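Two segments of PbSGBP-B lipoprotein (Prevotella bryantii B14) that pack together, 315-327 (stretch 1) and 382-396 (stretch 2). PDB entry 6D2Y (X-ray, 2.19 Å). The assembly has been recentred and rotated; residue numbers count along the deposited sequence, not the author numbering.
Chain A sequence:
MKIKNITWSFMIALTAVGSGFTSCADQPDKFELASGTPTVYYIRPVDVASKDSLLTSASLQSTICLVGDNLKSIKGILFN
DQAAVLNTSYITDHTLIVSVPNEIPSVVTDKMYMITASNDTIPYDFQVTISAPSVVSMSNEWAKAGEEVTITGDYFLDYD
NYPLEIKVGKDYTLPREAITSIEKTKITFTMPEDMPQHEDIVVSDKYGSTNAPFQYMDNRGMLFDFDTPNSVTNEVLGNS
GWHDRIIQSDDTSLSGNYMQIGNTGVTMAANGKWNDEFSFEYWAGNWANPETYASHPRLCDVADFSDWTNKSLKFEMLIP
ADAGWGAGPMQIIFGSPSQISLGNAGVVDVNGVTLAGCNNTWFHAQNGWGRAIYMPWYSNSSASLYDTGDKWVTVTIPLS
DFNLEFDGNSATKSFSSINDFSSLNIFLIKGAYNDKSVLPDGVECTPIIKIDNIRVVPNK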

# COMPACT_ATOMS: atom_id res chain seq x y z
N PHE A 315 -2.38 1.10 -10.06
CA PHE A 315 -3.15 0.65 -11.21
C PHE A 315 -3.90 -0.61 -10.82
O PHE A 315 -3.52 -1.31 -9.87
CB PHE A 315 -2.25 0.39 -12.43
CG PHE A 315 -1.22 -0.70 -12.22
CD1 PHE A 315 0.03 -0.40 -11.71
CD2 PHE A 315 -1.51 -2.02 -12.55
CE1 PHE A 315 0.98 -1.40 -11.53
CE2 PHE A 315 -0.57 -3.02 -12.36
CZ PHE A 315 0.68 -2.70 -11.85
N GLU A 316 -4.97 -0.89 -11.55
CA GLU A 316 -5.71 -2.14 -11.41
C GLU A 316 -5.25 -3.13 -12.46
O GLU A 316 -4.93 -2.75 -13.60
CB GLU A 316 -7.22 -1.91 -11.52
CG GLU A 316 -7.89 -1.54 -10.21
CD GLU A 316 -7.62 -0.10 -9.78
OE1 GLU A 316 -7.68 0.79 -10.65
OE2 GLU A 316 -7.34 0.13 -8.59
N MSE A 317 -5.21 -4.40 -12.09
CA MSE A 317 -4.58 -5.43 -12.92
C MSE A 317 -5.36 -6.74 -12.91
O MSE A 317 -5.84 -7.19 -11.86
CB MSE A 317 -3.15 -5.65 -12.43
CG MSE A 317 -2.34 -6.73 -13.16
SE MSE A 317 -0.64 -6.92 -12.21
CE MSE A 317 0.37 -8.01 -13.43
N LEU A 318 -5.49 -7.35 -14.08
CA LEU A 318 -6.16 -8.63 -14.23
C LEU A 318 -5.21 -9.60 -14.92
O LEU A 318 -4.66 -9.29 -15.99
CB LEU A 318 -7.45 -8.50 -15.05
CG LEU A 318 -8.54 -9.58 -14.86
CD1 LEU A 318 -9.82 -9.15 -15.54
CD2 LEU A 318 -8.12 -10.94 -15.39
N ILE A 319 -5.01 -10.76 -14.31
CA ILE A 319 -4.30 -11.88 -14.93
C ILE A 319 -5.24 -13.08 -14.94
O ILE A 319 -5.59 -13.59 -13.87
CB ILE A 319 -2.99 -12.21 -14.21
CG1 ILE A 319 -2.03 -11.03 -14.25
CG2 ILE A 319 -2.35 -13.44 -14.82
CD1 ILE A 319 -0.68 -11.35 -13.65
N PRO A 320 -5.67 -13.56 -16.11
CA PRO A 320 -6.55 -14.73 -16.14
C PRO A 320 -5.88 -15.95 -15.53
O PRO A 320 -4.66 -16.13 -15.62
CB PRO A 320 -6.82 -14.93 -17.64
CG PRO A 320 -6.56 -13.59 -18.25
CD PRO A 320 -5.45 -12.99 -17.45
N ALA A 321 -6.70 -16.80 -14.91
CA ALA A 321 -6.18 -18.01 -14.29
C ALA A 321 -5.53 -18.94 -15.31
O ALA A 321 -4.57 -19.64 -14.99
CB ALA A 321 -7.29 -18.74 -13.53
N ASP A 322 -6.05 -18.96 -16.54
CA ASP A 322 -5.48 -19.78 -17.60
C ASP A 322 -4.29 -19.13 -18.29
O ASP A 322 -3.76 -19.70 -19.25
CB ASP A 322 -6.56 -20.13 -18.63
CG ASP A 322 -7.30 -18.90 -19.14
OD1 ASP A 322 -6.65 -17.99 -19.69
OD2 ASP A 322 -8.54 -18.85 -18.99
N ALA A 323 -3.86 -17.95 -17.84
CA ALA A 323 -2.77 -17.22 -18.46
C ALA A 323 -1.86 -16.64 -17.37
O ALA A 323 -1.63 -15.43 -17.30
CB ALA A 323 -3.30 -16.13 -19.39
N GLY A 324 -1.34 -17.51 -16.52
CA GLY A 324 -0.56 -17.07 -15.39
C GLY A 324 0.74 -16.40 -15.81
O GLY A 324 1.30 -16.67 -16.87
N TRP A 325 1.22 -15.52 -14.94
CA TRP A 325 2.45 -14.76 -15.14
C TRP A 325 3.49 -15.30 -14.17
O TRP A 325 3.41 -15.04 -12.96
CB TRP A 325 2.21 -13.27 -14.93
CG TRP A 325 3.44 -12.42 -14.98
CD1 TRP A 325 4.55 -12.63 -15.75
CD2 TRP A 325 3.69 -11.23 -14.23
NE1 TRP A 325 5.48 -11.64 -15.52
CE2 TRP A 325 4.97 -10.76 -14.59
CE3 TRP A 325 2.95 -10.51 -13.29
CZ2 TRP A 325 5.53 -9.61 -14.05
CZ3 TRP A 325 3.51 -9.36 -12.74
CH2 TRP A 325 4.78 -8.93 -13.13
N GLY A 326 4.47 -16.04 -14.69
CA GLY A 326 5.43 -16.70 -13.84
C GLY A 326 6.88 -16.43 -14.18
O GLY A 326 7.78 -16.98 -13.54
N ALA A 327 7.12 -15.59 -15.18
CA ALA A 327 8.49 -15.25 -15.54
C ALA A 327 8.53 -13.84 -16.10
O ALA A 327 7.52 -13.30 -16.55
CB ALA A 327 9.07 -16.25 -16.55
N SER A 382 11.78 -18.61 -4.79
CA SER A 382 11.21 -19.57 -5.73
C SER A 382 10.19 -18.88 -6.61
O SER A 382 9.48 -17.97 -6.17
CB SER A 382 10.57 -20.76 -5.00
OG SER A 382 9.47 -21.27 -5.73
N ALA A 383 10.12 -19.32 -7.86
CA ALA A 383 9.23 -18.75 -8.86
C ALA A 383 8.05 -19.68 -9.11
O ALA A 383 8.22 -20.89 -9.24
CB ALA A 383 9.98 -18.48 -10.17
N SER A 384 6.86 -19.09 -9.19
CA SER A 384 5.63 -19.84 -9.44
C SER A 384 4.73 -19.02 -10.35
O SER A 384 4.88 -17.80 -10.47
CB SER A 384 4.89 -20.18 -8.14
OG SER A 384 4.54 -19.00 -7.43
N LEU A 385 3.79 -19.70 -11.01
CA LEU A 385 2.82 -19.02 -11.86
C LEU A 385 1.89 -18.18 -10.99
O LEU A 385 1.12 -18.71 -10.19
CB LEU A 385 2.02 -20.04 -12.67
CG LEU A 385 2.70 -20.63 -13.91
CD1 LEU A 385 1.81 -21.68 -14.56
CD2 LEU A 385 3.03 -19.53 -14.90
N TYR A 386 1.95 -16.86 -11.16
CA TYR A 386 1.08 -15.95 -10.44
C TYR A 386 -0.03 -15.46 -11.36
O TYR A 386 0.24 -14.95 -12.45
CB TYR A 386 1.85 -14.75 -9.88
CG TYR A 386 0.97 -13.73 -9.19
CD1 TYR A 386 0.66 -13.84 -7.84
CD2 TYR A 386 0.45 -12.65 -9.90
CE1 TYR A 386 -0.15 -12.91 -7.21
CE2 TYR A 386 -0.36 -11.71 -9.28
CZ TYR A 386 -0.66 -11.85 -7.94
OH TYR A 386 -1.46 -10.92 -7.31
N ASP A 387 -1.27 -15.63 -10.92
CA ASP A 387 -2.43 -14.99 -11.51
C ASP A 387 -3.23 -14.33 -10.38
O ASP A 387 -2.84 -14.39 -9.21
CB ASP A 387 -3.29 -16.00 -12.28
CG ASP A 387 -3.90 -17.07 -11.39
OD1 ASP A 387 -4.99 -16.84 -10.84
OD2 ASP A 387 -3.28 -18.15 -11.24
N THR A 388 -4.34 -13.69 -10.74
CA THR A 388 -5.21 -13.06 -9.75
C THR A 388 -6.64 -13.58 -9.81
O THR A 388 -7.58 -12.86 -9.47
CB THR A 388 -5.21 -11.53 -9.91
OG1 THR A 388 -6.20 -11.14 -10.88
CG2 THR A 388 -3.84 -11.03 -10.36
N GLY A 389 -6.83 -14.82 -10.27
CA GLY A 389 -8.13 -15.47 -10.24
C GLY A 389 -9.19 -14.84 -11.12
O GLY A 389 -10.38 -15.02 -10.84
N ASP A 390 -8.80 -14.13 -12.17
CA ASP A 390 -9.71 -13.43 -13.08
C ASP A 390 -10.44 -12.27 -12.42
O ASP A 390 -11.50 -11.85 -12.90
CB ASP A 390 -10.73 -14.39 -13.71
CG ASP A 390 -10.09 -15.61 -14.33
OD1 ASP A 390 -10.01 -16.65 -13.64
OD2 ASP A 390 -9.66 -15.54 -15.50
N LYS A 391 -9.90 -11.73 -11.33
CA LYS A 391 -10.43 -10.52 -10.72
C LYS A 391 -9.45 -9.38 -10.91
O LYS A 391 -8.25 -9.58 -11.08
CB LYS A 391 -10.72 -10.72 -9.22
CG LYS A 391 -11.84 -11.70 -8.91
CD LYS A 391 -11.29 -13.10 -8.67
CE LYS A 391 -12.36 -14.05 -8.17
NZ LYS A 391 -11.79 -15.40 -7.88
N TRP A 392 -9.99 -8.16 -10.87
CA TRP A 392 -9.17 -6.96 -10.90
C TRP A 392 -8.68 -6.66 -9.49
O TRP A 392 -9.48 -6.62 -8.54
CB TRP A 392 -9.96 -5.78 -11.45
CG TRP A 392 -10.25 -5.87 -12.92
CD1 TRP A 392 -11.36 -6.39 -13.51
CD2 TRP A 392 -9.40 -5.42 -13.99
NE1 TRP A 392 -11.27 -6.29 -14.88
CE2 TRP A 392 -10.07 -5.69 -15.20
CE3 TRP A 392 -8.15 -4.80 -14.04
CZ2 TRP A 392 -9.53 -5.38 -16.44
CZ3 TRP A 392 -7.61 -4.49 -15.28
CH2 TRP A 392 -8.30 -4.78 -16.46
N VAL A 393 -7.38 -6.44 -9.34
CA VAL A 393 -6.77 -6.10 -8.07
C VAL A 393 -5.95 -4.83 -8.25
O VAL A 393 -5.42 -4.55 -9.33
CB VAL A 393 -5.88 -7.24 -7.52
CG1 VAL A 393 -6.72 -8.48 -7.23
CG2 VAL A 393 -4.76 -7.56 -8.50
N THR A 394 -5.87 -4.03 -7.18
CA THR A 394 -5.12 -2.79 -7.19
C THR A 394 -3.68 -3.04 -6.75
O THR A 394 -3.44 -3.62 -5.69
CB THR A 394 -5.77 -1.74 -6.29
OG1 THR A 394 -7.14 -1.55 -6.69
CG2 THR A 394 -5.02 -0.42 -6.36
N VAL A 395 -2.73 -2.60 -7.57
CA VAL A 395 -1.31 -2.76 -7.30
C VAL A 395 -0.74 -1.40 -6.94
O VAL A 395 -0.98 -0.41 -7.63
CB VAL A 395 -0.58 -3.36 -8.52
CG1 VAL A 395 0.93 -3.36 -8.29
CG2 VAL A 395 -1.09 -4.76 -8.80
N THR A 396 0.02 -1.35 -5.84
CA THR A 396 0.63 -0.12 -5.36
C THR A 396 2.14 -0.27 -5.40
O THR A 396 2.70 -1.19 -4.79
CB THR A 396 0.18 0.21 -3.93
OG1 THR A 396 -1.25 0.28 -3.88
CG2 THR A 396 0.76 1.54 -3.48
O HOH W 1 -8.96 -17.60 -16.80

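The two segments pair edge to edge as antiparallel chains, joined by two separate short ladders of backbone hydrogen bonds with a looped region between them that is held by side chains and water.

In the first ladder, Phe315 and Val395 form a hydrogen-bonded pair, with Phe315 N to Val395 O at 3.2 Å and Val395 N to Phe315 O at 2.8 Å. Met317 and Val393 repeat the pattern: Met317 N lies 2.8 Å from Val393 O, and Val393 N lies 3.0 Å from Met317 O. These four side chains share one face of the sheet, and their apolar character suits it. Val395 CB sits 3.9 Å from the centroid of the Phe315 ring, over its face, while its CG2 lies 4.1 Å from SE of Met317, a selenomethionine.

The intervening pair, Glu316 and Thr394, uses the other face. Here Thr394 OG1 donates to Glu316 OE2 at 2.5 Å, a short bond that gives the buried carboxylate a polar partner; both side chains also bond elsewhere in the structure. Beyond them, Leu318 points toward the second segment and lays CD1 over the face of the Trp392 indole, 3.6 Å from the centroid of its five-membered ring. An apolar methyl suits the flat aromatic face.

Past this point the regular pairing lapses. Thr388 N reaches Ile319 O through a weak bond of 3.4 Å, and Ile319 CD1 meets the edge of the Tyr386 ring, 4.1 Å from CD2. Thr388 to Lys391 form a type I' turn in which Gly389 and Asp390 both have positive phi, a conformation glycine adopts readily. Thr388 OG1 donates to Lys391 O at 2.6 Å, and Asp387 OD1 accepts from Gly389 N at 2.8 Å, bracing this turn. Facing it is the type I turn from Pro320 to Ala323. Asp390 OD2 links the two, accepting from Ala321 N at 3.3 Å and from a water at 2.5 Å; that water also donates to Asp322 OD2 at 2.6 Å and accepts from Asp322 N at 3.2 Å.

The second ladder is a single bridge, its register shifted by one residue from the first. Trp325 N donates to Tyr386 O at 2.7 Å, and Tyr386 N returns a bond to Trp325 O at 2.9 Å. Glycines flank Trp325, and the close packing suits them: a CB on Gly326 would come within 2.7 Å of Leu385 CD2, a clash, and one on Gly324 would lie a tight 3.4 Å from Leu385 CB.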